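Local coordinates for protein HepC.19480.a.B1 (PDB 6MTZ) that is of unknown function but is probably a metal-dependent phosphoesterase of the DHH family, at residues I35-A40 with E192-K197. Sequence-based numbering, arbitrary orientation.
Sequences IQCYNA and ENRDYK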
ATOM      1  N   ILE A  35     -12.276   1.098 -11.550  1.00 38.98           N
ATOM      2  CA  ILE A  35     -11.053   0.364 -11.229  1.00 42.10           C
ATOM      3  C   ILE A  35     -10.826   0.349  -9.721  1.00 44.37           C
ATOM      4  O   ILE A  35     -10.961   1.373  -9.046  1.00 41.06           O
ATOM      5  CB  ILE A  35      -9.826   0.961 -11.949  1.00 38.18           C
ATOM      6  CG1 ILE A  35      -8.561   0.177 -11.591  1.00 30.82           C
ATOM      7  CG2 ILE A  35      -9.664   2.435 -11.617  1.00 40.01           C
ATOM      8  CD1 ILE A  35      -7.364   0.471 -12.514  1.00 32.13           C
ATOM      9  N   GLN A  36     -10.477  -0.825  -9.197  1.00 37.55           N
ATOM     10  CA  GLN A  36     -10.017  -0.995  -7.826  1.00 36.16           C
ATOM     11  C   GLN A  36      -8.587  -1.522  -7.857  1.00 37.70           C
ATOM     12  O   GLN A  36      -8.299  -2.507  -8.550  1.00 29.47           O
ATOM     13  CB  GLN A  36     -10.927  -1.962  -7.057  1.00 40.93           C
ATOM     14  CG  GLN A  36     -10.421  -2.317  -5.653  1.00 46.38           C
ATOM     15  CD  GLN A  36     -10.375  -1.114  -4.728  1.00 54.70           C
ATOM     16  OE1 GLN A  36     -11.413  -0.563  -4.363  1.00 59.11           O
ATOM     17  NE2 GLN A  36      -9.165  -0.695  -4.353  1.00 51.68           N
ATOM     18  N   CYS A  37      -7.695  -0.872  -7.114  1.00 32.51           N
ATOM     19  CA  CYS A  37      -6.286  -1.223  -7.126  1.00 31.01           C
ATOM     20  C   CYS A  37      -5.893  -1.992  -5.867  1.00 32.41           C
ATOM     21  O   CYS A  37      -6.515  -1.874  -4.811  1.00 29.84           O
ATOM     22  CB  CYS A  37      -5.413   0.023  -7.253  1.00 27.84           C
ATOM     23  SG  CYS A  37      -5.501   0.842  -8.833  1.00 29.60           S
ATOM     24  N   TYR A  38      -4.822  -2.769  -6.002  1.00 33.40           N
ATOM     25  CA  TYR A  38      -4.285  -3.608  -4.942  1.00 26.80           C
ATOM     26  C   TYR A  38      -2.776  -3.630  -5.098  1.00 27.96           C
ATOM     27  O   TYR A  38      -2.257  -3.549  -6.217  1.00 23.39           O
ATOM     28  CB  TYR A  38      -4.815  -5.051  -5.026  1.00 31.14           C
ATOM     29  CG  TYR A  38      -6.321  -5.201  -5.040  1.00 32.45           C
ATOM     30  CD1 TYR A  38      -7.048  -4.979  -6.203  1.00 29.30           C
ATOM     31  CD2 TYR A  38      -7.016  -5.604  -3.899  1.00 37.45           C
ATOM     32  CE1 TYR A  38      -8.417  -5.125  -6.230  1.00 32.60           C
ATOM     33  CE2 TYR A  38      -8.394  -5.758  -3.923  1.00 41.72           C
ATOM     34  CZ  TYR A  38      -9.084  -5.515  -5.100  1.00 47.75           C
ATOM     35  OH  TYR A  38     -10.451  -5.658  -5.166  1.00 50.55           O
ATOM     36  N   ASN A  39      -2.068  -3.769  -3.981  1.00 28.26           N
ATOM     37  CA  ASN A  39      -0.617  -3.813  -4.038  1.00 33.47           C
ATOM     38  C   ASN A  39      -0.092  -4.917  -3.143  1.00 34.47           C
ATOM     39  O   ASN A  39      -0.705  -5.273  -2.133  1.00 27.30           O
ATOM     40  CB  ASN A  39       0.008  -2.471  -3.653  1.00 25.87           C
ATOM     41  CG  ASN A  39      -0.421  -1.351  -4.596  1.00 28.81           C
ATOM     42  OD1 ASN A  39      -1.535  -0.826  -4.489  1.00 29.74           O
ATOM     43  ND2 ASN A  39       0.449  -0.994  -5.526  1.00 27.77           N
ATOM     44  N   ALA A  40       1.065  -5.446  -3.531  1.00 33.55           N
ATOM     45  CA  ALA A  40       1.689  -6.547  -2.824  1.00 28.53           C
ATOM     46  C   ALA A  40       3.193  -6.405  -2.960  1.00 31.29           C
ATOM     47  O   ALA A  40       3.689  -5.969  -4.001  1.00 36.94           O
ATOM     48  CB  ALA A  40       1.208  -7.900  -3.377  1.00 26.72           C
ATOM     49  N   GLU A 192      -5.560   5.199   1.101  1.00 26.01           N
ATOM     50  CA  GLU A 192      -5.035   6.543   1.319  1.00 24.49           C
ATOM     51  C   GLU A 192      -3.535   6.572   1.100  1.00 33.62           C
ATOM     52  O   GLU A 192      -2.987   7.593   0.664  1.00 27.91           O
ATOM     53  CB  GLU A 192      -5.384   7.039   2.722  1.00 29.96           C
ATOM     54  CG  GLU A 192      -6.890   7.234   2.963  1.00 30.48           C
ATOM     55  CD  GLU A 192      -7.604   5.945   3.356  1.00 36.75           C
ATOM     56  OE1 GLU A 192      -6.943   4.886   3.374  1.00 34.18           O
ATOM     57  OE2 GLU A 192      -8.824   5.995   3.652  1.00 38.81           O
ATOM     58  N   ASN A 193      -2.863   5.450   1.369  1.00 25.83           N
ATOM     59  CA  ASN A 193      -1.446   5.344   1.054  1.00 16.42           C
ATOM     60  C   ASN A 193      -1.225   5.417  -0.452  1.00 24.33           C
ATOM     61  O   ASN A 193      -0.335   6.133  -0.923  1.00 20.93           O
ATOM     62  CB  ASN A 193      -0.898   4.043   1.640  1.00 19.59           C
ATOM     63  CG  ASN A 193       0.528   3.763   1.221  1.00 26.97           C
ATOM     64  OD1 ASN A 193       0.771   3.115   0.210  1.00 33.12           O
ATOM     65  ND2 ASN A 193       1.482   4.222   2.022  1.00 45.94           N
ATOM     66  N   ARG A 194      -2.056   4.713  -1.225  1.00 30.69           N
ATOM     67  CA  ARG A 194      -1.891   4.709  -2.674  1.00 28.58           C
ATOM     68  C   ARG A 194      -2.218   6.071  -3.268  1.00 24.64           C
ATOM     69  O   ARG A 194      -1.480   6.568  -4.124  1.00 31.05           O
ATOM     70  CB  ARG A 194      -2.768   3.630  -3.298  1.00 23.09           C
ATOM     71  CG  ARG A 194      -2.705   3.559  -4.828  1.00 24.80           C
ATOM     72  CD  ARG A 194      -3.615   2.424  -5.380  1.00 20.47           C
ATOM     73  NE  ARG A 194      -3.376   1.152  -4.706  1.00 22.75           N
ATOM     74  CZ  ARG A 194      -4.133   0.633  -3.739  1.00 32.80           C
ATOM     75  NH1 ARG A 194      -5.221   1.271  -3.299  1.00 25.00           N
ATOM     76  NH2 ARG A 194      -3.790  -0.536  -3.204  1.00 29.10           N
ATOM     77  N   ASP A 195      -3.305   6.697  -2.806  1.00 22.31           N
ATOM     78  CA  ASP A 195      -3.684   8.014  -3.310  1.00 19.90           C
ATOM     79  C   ASP A 195      -2.582   9.034  -3.072  1.00 24.04           C
ATOM     80  O   ASP A 195      -2.284   9.865  -3.942  1.00 23.93           O
ATOM     81  CB  ASP A 195      -4.973   8.482  -2.629  1.00 28.70           C
ATOM     82  CG  ASP A 195      -6.191   7.686  -3.058  1.00 34.95           C
ATOM     83  OD1 ASP A 195      -6.075   6.825  -3.956  1.00 37.43           O
ATOM     84  OD2 ASP A 195      -7.272   7.926  -2.492  1.00 36.97           O
ATOM     85  N   TYR A 196      -1.984   8.997  -1.884  1.00 24.14           N
ATOM     86  CA  TYR A 196      -0.898   9.904  -1.529  1.00 26.21           C
ATOM     87  C   TYR A 196       0.296   9.751  -2.476  1.00 22.00           C
ATOM     88  O   TYR A 196       0.770  10.733  -3.057  1.00 26.60           O
ATOM     89  CB  TYR A 196      -0.515   9.616  -0.081  1.00 18.71           C
ATOM     90  CG  TYR A 196       0.681  10.317   0.506  1.00 24.80           C
ATOM     91  CD1 TYR A 196       0.854  11.696   0.407  1.00 20.38           C
ATOM     92  CD2 TYR A 196       1.591   9.593   1.251  1.00 24.48           C
ATOM     93  CE1 TYR A 196       1.959  12.311   1.004  1.00 24.53           C
ATOM     94  CE2 TYR A 196       2.670  10.178   1.837  1.00 26.38           C
ATOM     95  CZ  TYR A 196       2.865  11.529   1.716  1.00 20.61           C
ATOM     96  OH  TYR A 196       3.976  12.052   2.351  1.00 19.88           O
ATOM     97  N   LYS A 197       0.816   8.527  -2.612  1.00 23.12           N
ATOM     98  CA  LYS A 197       1.946   8.300  -3.507  1.00 21.30           C
ATOM     99  C   LYS A 197       1.587   8.692  -4.927  1.00 28.08           C
ATOM    100  O   LYS A 197       2.379   9.350  -5.608  1.00 24.48           O
ATOM    101  CB  LYS A 197       2.404   6.830  -3.472  1.00 15.43           C
ATOM    102  CG  LYS A 197       2.961   6.361  -2.123  1.00 21.36           C
ATOM    103  CD  LYS A 197       3.366   4.898  -2.158  1.00 25.74           C
ATOM    104  CE  LYS A 197       3.918   4.385  -0.841  1.00 28.32           C
ATOM    105  NZ  LYS A 197       5.114   5.095  -0.382  1.00 30.70           N
TER
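N39 and R194 meet side-on, and N39 OD1 accepts both hydrogen bonds that cross between the two segments. R194 NE and NH2 share this oxygen, at 2.7 Å and 2.6 Å respectively, each bond bent to an N-H...O angle near 142°. Amide and guanidinium planes lie 16° apart, and both donors approach within the carbonyl plane. The backbone oxygen of C37 lies against one face of the guanidinium, toward its rim, 3.2 Å from the plane, without a hydrogen bond; that oxygen instead accepts one from Q36 NE2 at 2.9 Å. Beside it, C37 CB packs against R194 CD at 3.5 Å. The arginine leaves its helix extended, CG anti to the backbone N, and bends at chi3 (-50°), bringing the guanidinium beside N39. Further out, salt bridges from NH2 to D190 and NH1 to D191 hold the guanidinium from the start of helix 190-203, while N39 ND2 is bound by the carbonyl of H16 and by Q25 of helix 19-29. The contact thus joins outermost strand 35-39 of the five-stranded parallel sheet to helix 190-203. The two carboxylates probably balance the buried cation, whose charge probably polarises the N39 amide and may make ND2 a stronger donor.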